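Local coordinates for protein putative decarboxylase involved in desferrioxamine biosynthesis (Erwinia amylovora, PDB 5O5C) that probably decarboxylates lysine with the help of pyridoxal 5'-phosphate, as a step in building the siderophore desferrioxamine, at residues Asp203-Ser212 / Cys256-Val267; Trp151-Pro159 / Ile318-Tyr328. One frame throughout, in Å; residues are numbered along the deposited sequence.

Contact 1 of 2, residues Asp203-Ser212 / Cys256-Val267; sequences DAAKWRVFTS and CLQQGLIPVAVV
Parallel strands 207-212 and 262-267 lie side by side in the large mixed sheet of this type I PLP-dependent fold, and a beta bulge at Val-264 interrupts their register. Arg-208 pairs with Pro-263, yet Val-209 pairs with Ala-265, and the Arg-208 carbonyl O still accepts from Val-264 N at 3.0 Å. Beyond the bulge, Phe-210 N to Ala-265 O and Val-267 N to Phe-210 O are both 2.7 Å. Phe-210 CG stands beside the backbone N (chi1 -57°), which brings the ring alongside Pro-263, whose CB meets CE1 at the ring edge, 3.5 Å away. Cys-256 SG approaches the same ring obliquely, 4.1 Å from CZ. On the other face, Val-264 CG2 packs 3.6 Å from Trp-207 CB; Trp-207 in turn touches helix 170-189. Arg-208, bent at chi2, turns its NH1 back to Ala-205 O and Trp-207 O, while Leu-261 CD2 sits 3.9 Å above one face of its guanidinium. A water joins Ser-212 N to Val-267 O where the direct bonding ends. Backbone bonds thus set the alignment and apolar side chains fill both faces; the arginine's charged end bonds to carbonyls of its own segment, one just before the strand and one within it.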
loop_
_atom_site.group_PDB
_atom_site.type_symbol
_atom_site.label_atom_id
_atom_site.label_comp_id
_atom_site.label_asym_id
_atom_site.label_seq_id
_atom_site.Cartn_x
_atom_site.Cartn_y
_atom_site.Cartn_z
ATOM N N ASP B 203 -15.895 -9.556 26.866
ATOM C CA ASP B 203 -17.005 -9.974 26.035
ATOM C C ASP B 203 -16.840 -9.824 24.490
ATOM O O ASP B 203 -17.825 -9.966 23.793
ATOM C CB ASP B 203 -18.319 -9.317 26.526
ATOM C CG ASP B 203 -18.409 -7.841 26.199
ATOM O OD1 ASP B 203 -17.346 -7.177 26.107
ATOM O OD2 ASP B 203 -19.546 -7.335 26.052
ATOM N N ALA B 204 -15.625 -9.610 23.976
ATOM C CA ALA B 204 -15.338 -9.562 22.514
ATOM C C ALA B 204 -15.680 -10.822 21.717
ATOM O O ALA B 204 -16.158 -10.780 20.563
ATOM C CB ALA B 204 -13.883 -9.166 22.267
ATOM N N ALA B 205 -15.471 -11.978 22.310
ATOM C CA ALA B 205 -15.815 -13.186 21.596
ATOM C C ALA B 205 -17.303 -13.226 21.196
ATOM O O ALA B 205 -17.677 -14.000 20.342
ATOM C CB ALA B 205 -15.420 -14.412 22.384
ATOM N N LYS B 206 -18.151 -12.382 21.786
ATOM C CA LYS B 206 -19.576 -12.416 21.439
ATOM C C LYS B 206 -19.924 -11.520 20.260
ATOM O O LYS B 206 -20.975 -11.706 19.664
ATOM C CB LYS B 206 -20.421 -12.055 22.642
ATOM C CG LYS B 206 -20.207 -12.934 23.868
ATOM C CD LYS B 206 -20.917 -12.310 25.067
ATOM C CE LYS B 206 -21.257 -13.304 26.160
ATOM N NZ LYS B 206 -21.949 -12.592 27.285
ATOM N N TRP B 207 -19.037 -10.576 19.900
ATOM C CA TRP B 207 -19.379 -9.541 18.926
ATOM C C TRP B 207 -19.596 -10.156 17.559
ATOM O O TRP B 207 -18.911 -11.063 17.159
ATOM C CB TRP B 207 -18.306 -8.430 18.872
ATOM C CG TRP B 207 -18.101 -7.711 20.183
ATOM C CD1 TRP B 207 -18.930 -7.741 21.256
ATOM C CD2 TRP B 207 -17.029 -6.850 20.535
ATOM N NE1 TRP B 207 -18.418 -7.008 22.277
ATOM C CE2 TRP B 207 -17.250 -6.438 21.866
ATOM C CE3 TRP B 207 -15.885 -6.394 19.870
ATOM C CZ2 TRP B 207 -16.379 -5.600 22.541
ATOM C CZ3 TRP B 207 -15.025 -5.560 20.530
ATOM C CH2 TRP B 207 -15.285 -5.149 21.863
ATOM N N ARG B 208 -20.592 -9.672 16.846
ATOM C CA ARG B 208 -20.906 -10.213 15.542
ATOM C C ARG B 208 -21.049 -9.117 14.525
ATOM O O ARG B 208 -21.649 -8.101 14.798
ATOM C CB ARG B 208 -22.165 -11.094 15.597
ATOM C CG ARG B 208 -21.935 -12.418 16.337
ATOM C CD ARG B 208 -20.974 -13.358 15.602
ATOM N NE ARG B 208 -20.743 -14.638 16.281
ATOM C CZ ARG B 208 -19.841 -14.863 17.245
ATOM N NH1 ARG B 208 -19.056 -13.895 17.722
ATOM N NH2 ARG B 208 -19.733 -16.074 17.758
ATOM N N VAL B 209 -20.510 -9.381 13.343
ATOM C CA VAL B 209 -20.640 -8.516 12.154
ATOM C C VAL B 209 -21.467 -9.217 11.094
ATOM O O VAL B 209 -21.317 -10.398 10.869
ATOM C CB VAL B 209 -19.268 -8.157 11.569
ATOM C CG1 VAL B 209 -19.374 -7.433 10.233
ATOM C CG2 VAL B 209 -18.474 -7.341 12.607
ATOM N N PHE B 210 -22.328 -8.473 10.423
ATOM C CA PHE B 210 -23.215 -9.052 9.423
ATOM C C PHE B 210 -22.788 -8.573 8.049
ATOM O O PHE B 210 -22.590 -7.375 7.831
ATOM C CB PHE B 210 -24.670 -8.672 9.684
ATOM C CG PHE B 210 -25.150 -9.056 11.033
ATOM C CD1 PHE B 210 -24.962 -8.202 12.101
ATOM C CD2 PHE B 210 -25.775 -10.273 11.253
ATOM C CE1 PHE B 210 -25.372 -8.554 13.365
ATOM C CE2 PHE B 210 -26.207 -10.623 12.521
ATOM C CZ PHE B 210 -26.010 -9.756 13.582
ATOM N N THR B 211 -22.678 -9.517 7.122
ATOM C CA THR B 211 -22.421 -9.202 5.722
ATOM C C THR B 211 -23.153 -10.141 4.825
ATOM O O THR B 211 -23.495 -11.251 5.223
ATOM C CB THR B 211 -20.945 -9.367 5.297
ATOM O OG1 THR B 211 -20.460 -10.662 5.643
ATOM C CG2 THR B 211 -20.121 -8.387 5.907
ATOM N N SER B 212 -23.342 -9.706 3.590
ATOM C CA SER B 212 -23.906 -10.561 2.548
ATOM C C SER B 212 -22.937 -11.713 2.236
ATOM O O SER B 212 -21.719 -11.540 2.226
ATOM C CB SER B 212 -24.173 -9.730 1.276
ATOM O OG SER B 212 -24.863 -10.472 0.292
ATOM N N CYS B 256 -29.038 -13.952 16.612
ATOM C CA CYS B 256 -27.821 -13.589 17.305
ATOM C C CYS B 256 -28.151 -13.090 18.726
ATOM O O CYS B 256 -27.502 -13.495 19.706
ATOM C CB CYS B 256 -27.050 -12.581 16.439
ATOM S SG CYS B 256 -25.768 -11.627 17.231
ATOM N N LEU B 257 -29.197 -12.280 18.858
ATOM C CA LEU B 257 -29.596 -11.779 20.192
ATOM C C LEU B 257 -30.184 -12.868 21.122
ATOM O O LEU B 257 -30.147 -12.704 22.350
ATOM C CB LEU B 257 -30.576 -10.607 20.095
ATOM C CG LEU B 257 -30.095 -9.201 19.662
ATOM C CD1 LEU B 257 -31.312 -8.323 19.429
ATOM C CD2 LEU B 257 -29.125 -8.533 20.647
ATOM N N GLN B 258 -30.713 -13.952 20.547
ATOM C CA GLN B 258 -31.247 -15.069 21.334
ATOM C C GLN B 258 -30.154 -16.084 21.700
ATOM O O GLN B 258 -30.379 -16.963 22.501
ATOM C CB GLN B 258 -32.402 -15.768 20.597
ATOM C CG GLN B 258 -33.580 -14.862 20.215
ATOM C CD GLN B 258 -34.667 -14.712 21.277
ATOM O OE1 GLN B 258 -35.161 -13.604 21.518
ATOM N NE2 GLN B 258 -35.075 -15.827 21.887
ATOM N N GLN B 259 -28.976 -15.980 21.098
ATOM C CA GLN B 259 -27.836 -16.793 21.508
ATOM C C GLN B 259 -26.998 -16.085 22.615
ATOM O O GLN B 259 -26.022 -16.639 23.102
ATOM C CB GLN B 259 -27.001 -17.143 20.264
ATOM C CG GLN B 259 -27.742 -18.051 19.293
ATOM C CD GLN B 259 -27.160 -18.137 17.868
ATOM O OE1 GLN B 259 -26.384 -17.283 17.410
ATOM N NE2 GLN B 259 -27.563 -19.178 17.151
ATOM N N GLY B 260 -27.388 -14.873 23.017
ATOM C CA GLY B 260 -26.573 -14.015 23.899
ATOM C C GLY B 260 -25.440 -13.250 23.218
ATOM O O GLY B 260 -24.611 -12.622 23.896
ATOM N N LEU B 261 -25.386 -13.332 21.890
ATOM C CA LEU B 261 -24.349 -12.700 21.087
ATOM C C LEU B 261 -24.757 -11.241 20.822
ATOM O O LEU B 261 -25.946 -10.847 20.944
ATOM C CB LEU B 261 -24.161 -13.462 19.777
ATOM C CG LEU B 261 -23.904 -14.967 19.800
ATOM C CD1 LEU B 261 -24.044 -15.492 18.398
ATOM C CD2 LEU B 261 -22.525 -15.299 20.370
ATOM N N ILE B 262 -23.762 -10.438 20.459
ATOM C CA ILE B 262 -23.889 -8.992 20.477
ATOM C C ILE B 262 -23.695 -8.473 19.040
ATOM O O ILE B 262 -22.619 -8.618 18.488
ATOM C CB ILE B 262 -22.865 -8.366 21.456
ATOM C CG1 ILE B 262 -23.123 -8.842 22.896
ATOM C CG2 ILE B 262 -22.938 -6.856 21.399
ATOM C CD1 ILE B 262 -22.139 -8.313 23.933
ATOM N N PRO B 263 -24.734 -7.878 18.436
ATOM C CA PRO B 263 -24.555 -7.355 17.092
ATOM C C PRO B 263 -23.867 -6.014 17.169
ATOM O O PRO B 263 -24.278 -5.130 17.932
ATOM C CB PRO B 263 -25.986 -7.232 16.547
ATOM C CG PRO B 263 -26.884 -7.343 17.741
ATOM C CD PRO B 263 -26.078 -7.607 18.954
ATOM N N VAL B 264 -22.815 -5.881 16.379
ATOM C CA VAL B 264 -21.896 -4.739 16.464
ATOM C C VAL B 264 -21.853 -3.936 15.148
ATOM O O VAL B 264 -21.699 -2.695 15.157
ATOM C CB VAL B 264 -20.508 -5.303 16.928
ATOM C CG1 VAL B 264 -19.373 -4.330 16.758
ATOM C CG2 VAL B 264 -20.591 -5.736 18.374
ATOM N N ALA B 265 -21.966 -4.628 14.015
ATOM C CA ALA B 265 -21.857 -3.994 12.726
ATOM C C ALA B 265 -22.433 -4.769 11.549
ATOM O O ALA B 265 -22.451 -6.046 11.492
ATOM C CB ALA B 265 -20.397 -3.652 12.467
ATOM N N VAL B 266 -22.829 -3.983 10.567
ATOM C CA VAL B 266 -23.233 -4.479 9.267
ATOM C C VAL B 266 -22.356 -3.937 8.110
ATOM O O VAL B 266 -22.199 -2.746 7.937
ATOM C CB VAL B 266 -24.705 -4.127 8.934
ATOM C CG1 VAL B 266 -25.070 -4.739 7.597
ATOM C CG2 VAL B 266 -25.661 -4.645 10.000
ATOM N N VAL B 267 -21.827 -4.837 7.290
ATOM C CA VAL B 267 -21.234 -4.421 6.044
ATOM C C VAL B 267 -22.232 -4.562 4.929
ATOM O O VAL B 267 -22.688 -5.672 4.628
ATOM C CB VAL B 267 -19.942 -5.171 5.716
ATOM C CG1 VAL B 267 -19.467 -4.834 4.311
ATOM C CG2 VAL B 267 -18.897 -4.887 6.774
HETATM O O HOH W 1 -22.531 -6.975 2.197
#

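Contact 2 of 2, residues Trp151-Pro159 / Ile318-Tyr328; sequences WTLSRIGLP and IEKADSVTVDY. With PLP (pyridoxal-5'-phosphate), chain H.
The C-terminal end of helix 140-156 comes close to the 3-10 segment 318-320, with Gly-157 CA 4.8 Å from Glu-319 CA, but the chains spread apart toward the other end, where Thr-152 CA and Val-326 CA are 9.2 Å apart. Gly-157 leaves the helix with positive phi (91°), and Glu-319 CB rests against this exit, 3.5 Å from Ile-156 O. The carboxylate of Glu-319 leads away and binds Gly-317 N. Ile-156 holds its CG2 branch anti to the backbone N and sends it across Ile-318 at about a right angle, 4.2 Å from CG1. The same methyl also meets Val-324 CG2. Leu-158 reaches in from beyond the helix: its CD1 approaches Val-324 CG2 as well, and its CD2 lies 3.5 Å from Glu-319 O. At the wider end a single polar bond spans the gap, with Tyr-328 OH donating to Thr-152 OG1 at 2.8 Å. The acceptor lies near the plane of the phenol ring, and Thr-152 OG1 bonds in turn to Val-148 O, so both buried hydroxyls have partners. Val-326 CG1 sits 3.8 Å above one face of the Tyr-328 ring. From the same strand end, Asp-327 OD2 comes within 2.6 Å of the PLP phosphate oxygen O2P. The helix therefore lies over the Val-324 and Val-326 side of strand 323-327, which is flanked by strands 294-299 and 339-343; Thr-152 also touches Phe-342, and Trp-151 and Arg-155 both bond Asp-77 of the second subunit.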
loop_
_atom_site.group_PDB
_atom_site.type_symbol
_atom_site.label_atom_id
_atom_site.label_comp_id
_atom_site.label_asym_id
_atom_site.label_seq_id
_atom_site.Cartn_x
_atom_site.Cartn_y
_atom_site.Cartn_z
ATOM N N TRP B 151 -13.512 16.600 -1.623
ATOM C CA TRP B 151 -14.329 16.459 -2.840
ATOM C C TRP B 151 -15.083 15.117 -2.896
ATOM O O TRP B 151 -16.257 15.061 -3.289
ATOM C CB TRP B 151 -13.469 16.624 -4.095
ATOM C CG TRP B 151 -14.198 16.366 -5.410
ATOM C CD1 TRP B 151 -14.906 17.286 -6.124
ATOM C CD2 TRP B 151 -14.252 15.136 -6.175
ATOM N NE1 TRP B 151 -15.427 16.708 -7.255
ATOM C CE2 TRP B 151 -15.031 15.399 -7.332
ATOM C CE3 TRP B 151 -13.752 13.841 -5.981
ATOM C CZ2 TRP B 151 -15.328 14.418 -8.302
ATOM C CZ3 TRP B 151 -14.045 12.845 -6.959
ATOM C CH2 TRP B 151 -14.828 13.158 -8.109
ATOM N N THR B 152 -14.408 14.032 -2.535
ATOM C CA THR B 152 -15.083 12.724 -2.497
ATOM C C THR B 152 -16.199 12.731 -1.469
ATOM O O THR B 152 -17.324 12.311 -1.723
ATOM C CB THR B 152 -14.088 11.574 -2.251
ATOM O OG1 THR B 152 -13.100 11.622 -3.268
ATOM C CG2 THR B 152 -14.786 10.301 -2.370
ATOM N N LEU B 153 -15.907 13.227 -0.303
ATOM C CA LEU B 153 -16.913 13.244 0.748
ATOM C C LEU B 153 -18.172 14.080 0.358
ATOM O O LEU B 153 -19.307 13.738 0.739
ATOM C CB LEU B 153 -16.344 13.809 2.010
ATOM C CG LEU B 153 -15.386 12.937 2.805
ATOM C CD1 LEU B 153 -14.700 13.890 3.730
ATOM C CD2 LEU B 153 -16.086 11.837 3.592
ATOM N N SER B 154 -17.944 15.155 -0.385
ATOM C CA SER B 154 -19.032 15.925 -0.988
ATOM C C SER B 154 -19.933 15.112 -1.898
ATOM O O SER B 154 -21.144 15.359 -1.957
ATOM C CB SER B 154 -18.479 17.104 -1.761
ATOM O OG SER B 154 -19.519 17.930 -2.206
ATOM N N ARG B 155 -19.365 14.132 -2.590
ATOM C CA ARG B 155 -20.128 13.331 -3.528
ATOM C C ARG B 155 -20.843 12.218 -2.825
ATOM O O ARG B 155 -21.921 11.816 -3.271
ATOM C CB ARG B 155 -19.200 12.763 -4.563
ATOM C CG ARG B 155 -18.499 13.844 -5.360
ATOM C CD ARG B 155 -19.288 14.050 -6.561
ATOM N NE ARG B 155 -18.828 15.096 -7.435
ATOM C CZ ARG B 155 -19.109 15.119 -8.731
ATOM N NH1 ARG B 155 -19.793 14.129 -9.294
ATOM N NH2 ARG B 155 -18.750 16.153 -9.454
ATOM N N ILE B 156 -20.249 11.701 -1.741
ATOM C CA ILE B 156 -20.918 10.673 -0.939
ATOM C C ILE B 156 -22.106 11.275 -0.196
ATOM O O ILE B 156 -23.137 10.598 -0.003
ATOM C CB ILE B 156 -19.970 10.043 0.085
ATOM C CG1 ILE B 156 -18.972 9.128 -0.596
ATOM C CG2 ILE B 156 -20.700 9.248 1.165
ATOM C CD1 ILE B 156 -17.706 8.922 0.240
ATOM N N GLY B 157 -21.925 12.525 0.249
ATOM C CA GLY B 157 -22.941 13.229 1.026
ATOM C C GLY B 157 -22.810 13.063 2.530
ATOM O O GLY B 157 -23.737 13.359 3.270
ATOM N N LEU B 158 -21.667 12.586 2.999
ATOM C CA LEU B 158 -21.439 12.510 4.447
ATOM C C LEU B 158 -21.503 13.909 5.129
ATOM O O LEU B 158 -21.163 14.921 4.529
ATOM C CB LEU B 158 -20.116 11.793 4.738
ATOM C CG LEU B 158 -20.138 10.302 4.342
ATOM C CD1 LEU B 158 -18.808 9.606 4.557
ATOM C CD2 LEU B 158 -21.251 9.504 4.996
ATOM N N PRO B 159 -21.928 13.965 6.397
ATOM C CA PRO B 159 -22.134 15.285 7.000
ATOM C C PRO B 159 -20.829 16.019 7.335
ATOM O O PRO B 159 -19.701 15.473 7.146
ATOM C CB PRO B 159 -22.922 14.954 8.275
ATOM C CG PRO B 159 -22.421 13.607 8.675
ATOM C CD PRO B 159 -21.989 12.892 7.408
ATOM N N ILE B 318 -26.063 5.717 0.890
ATOM C CA ILE B 318 -24.626 5.752 1.183
ATOM C C ILE B 318 -24.296 6.933 2.114
ATOM O O ILE B 318 -23.388 6.851 2.944
ATOM C CB ILE B 318 -23.797 5.861 -0.124
ATOM C CG1 ILE B 318 -22.342 5.527 0.140
ATOM C CG2 ILE B 318 -23.950 7.254 -0.794
ATOM C CD1 ILE B 318 -21.576 5.177 -1.113
ATOM N N GLU B 319 -25.078 8.010 2.019
ATOM C CA GLU B 319 -24.859 9.193 2.857
ATOM C C GLU B 319 -25.127 8.939 4.330
ATOM O O GLU B 319 -24.777 9.776 5.154
ATOM C CB GLU B 319 -25.659 10.446 2.403
ATOM C CG GLU B 319 -27.143 10.411 2.730
ATOM C CD GLU B 319 -27.894 9.445 1.851
ATOM O OE1 GLU B 319 -27.345 9.022 0.796
ATOM O OE2 GLU B 319 -29.002 9.046 2.186
ATOM N N LYS B 320 -25.760 7.814 4.640
ATOM C CA LYS B 320 -26.083 7.423 5.991
ATOM C C LYS B 320 -24.949 6.605 6.682
ATOM O O LYS B 320 -24.888 6.540 7.877
ATOM C CB LYS B 320 -27.424 6.678 5.996
ATOM C CG LYS B 320 -28.615 7.493 5.460
ATOM C CD LYS B 320 -29.884 6.611 5.442
ATOM C CE LYS B 320 -31.145 7.419 5.210
ATOM N NZ LYS B 320 -32.225 6.541 4.669
ATOM N N ALA B 321 -24.030 6.051 5.921
ATOM C CA ALA B 321 -22.960 5.174 6.446
ATOM C C ALA B 321 -22.148 5.768 7.630
ATOM O O ALA B 321 -22.027 6.951 7.766
ATOM C CB ALA B 321 -22.030 4.818 5.305
ATOM N N ASP B 322 -21.592 4.918 8.479
ATOM C CA ASP B 322 -20.592 5.365 9.457
ATOM C C ASP B 322 -19.204 5.410 8.810
ATOM O O ASP B 322 -18.413 6.360 9.108
ATOM C CB ASP B 322 -20.638 4.490 10.702
ATOM C CG ASP B 322 -21.933 4.644 11.425
ATOM O OD1 ASP B 322 -22.139 5.750 11.910
ATOM O OD2 ASP B 322 -22.756 3.706 11.429
ATOM N N SER B 323 -18.936 4.419 7.929
ATOM C CA SER B 323 -17.770 4.432 6.991
ATOM C C SER B 323 -18.038 3.984 5.580
ATOM O O SER B 323 -19.028 3.317 5.312
ATOM C CB SER B 323 -16.645 3.538 7.483
ATOM O OG SER B 323 -17.134 2.244 7.794
ATOM N N VAL B 324 -17.108 4.339 4.686
ATOM C CA VAL B 324 -17.227 4.046 3.268
ATOM C C VAL B 324 -15.843 3.725 2.706
ATOM O O VAL B 324 -14.851 4.491 2.956
ATOM C CB VAL B 324 -17.823 5.196 2.407
ATOM C CG1 VAL B 324 -18.057 4.721 0.975
ATOM C CG2 VAL B 324 -19.122 5.735 2.938
ATOM N N THR B 325 -15.763 2.629 1.974
ATOM C CA THR B 325 -14.565 2.319 1.219
ATOM C C THR B 325 -14.794 2.568 -0.271
ATOM O O THR B 325 -15.807 2.166 -0.836
ATOM C CB THR B 325 -14.090 0.871 1.379
ATOM O OG1 THR B 325 -15.051 -0.002 0.764
ATOM C CG2 THR B 325 -13.944 0.521 2.685
ATOM N N VAL B 326 -13.785 3.132 -0.900
ATOM C CA VAL B 326 -13.849 3.599 -2.280
ATOM C C VAL B 326 -12.573 3.193 -3.035
ATOM O O VAL B 326 -11.494 3.514 -2.534
ATOM C CB VAL B 326 -13.912 5.144 -2.251
ATOM C CG1 VAL B 326 -13.739 5.724 -3.627
ATOM C CG2 VAL B 326 -15.216 5.610 -1.652
ATOM N N ASP B 327 -12.679 2.581 -4.243
ATOM C CA ASP B 327 -11.475 2.252 -5.075
ATOM C C ASP B 327 -11.459 3.007 -6.378
ATOM O O ASP B 327 -12.216 2.690 -7.277
ATOM C CB ASP B 327 -11.307 0.767 -5.437
ATOM C CG ASP B 327 -10.565 -0.042 -4.413
ATOM O OD1 ASP B 327 -10.132 0.438 -3.379
ATOM O OD2 ASP B 327 -10.449 -1.238 -4.668
ATOM N N TYR B 328 -10.574 4.010 -6.457
ATOM C CA TYR B 328 -10.424 4.801 -7.634
ATOM C C TYR B 328 -9.697 4.011 -8.680
ATOM O O TYR B 328 -9.868 4.300 -9.905
ATOM C CB TYR B 328 -9.686 6.111 -7.400
ATOM C CG TYR B 328 -10.132 6.916 -6.224
ATOM C CD1 TYR B 328 -11.241 7.767 -6.332
ATOM C CD2 TYR B 328 -9.469 6.861 -4.992
ATOM C CE1 TYR B 328 -11.657 8.546 -5.275
ATOM C CE2 TYR B 328 -9.908 7.652 -3.906
ATOM C CZ TYR B 328 -11.031 8.481 -4.060
ATOM O OH TYR B 328 -11.525 9.295 -3.010
HETATM N N1 PLP H . -14.432 -4.610 -1.728
HETATM C C2 PLP H . -15.021 -4.896 -2.908
HETATM C C2A PLP H . -16.496 -4.700 -3.093
HETATM C C3 PLP H . -14.185 -5.384 -4.015
HETATM O O3 PLP H . -14.724 -5.693 -5.241
HETATM C C4 PLP H . -12.736 -5.515 -3.728
HETATM C C4A PLP H . -11.803 -6.064 -4.736
HETATM C C5 PLP H . -12.220 -5.174 -2.401
HETATM C C6 PLP H . -13.126 -4.755 -1.448
HETATM C C5A PLP H . -10.744 -5.322 -2.106
HETATM O O4P PLP H . -10.137 -4.256 -2.853
HETATM P P PLP H . -8.559 -4.030 -3.116
HETATM O O1P PLP H . -8.189 -5.093 -4.100
HETATM O O2P PLP H . -8.493 -2.669 -3.760
HETATM O O3P PLP H . -7.793 -4.125 -1.844
#

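In the fold
Both contacts are mostly buried and use the same large sheet, but at different levels of its construction. Contact 1 joins two neighbouring strands edge to edge, so five backbone hydrogen bonds run across it. In contact 2 a helix and the turn after it pack on a strand and the 3-10 segment before it; no backbone bond crosses, and one hydroxyl pair supplies the direct polar link. Strand 294-299 separates 262-269 from 323-327 in the sheet, and the contact centres are 25 Å apart. Contact 1 lies farther from the centre of the chain and touches no other subunit, whereas contact 2 reaches both the subunit interface and, through Asp-327, the cofactor pocket.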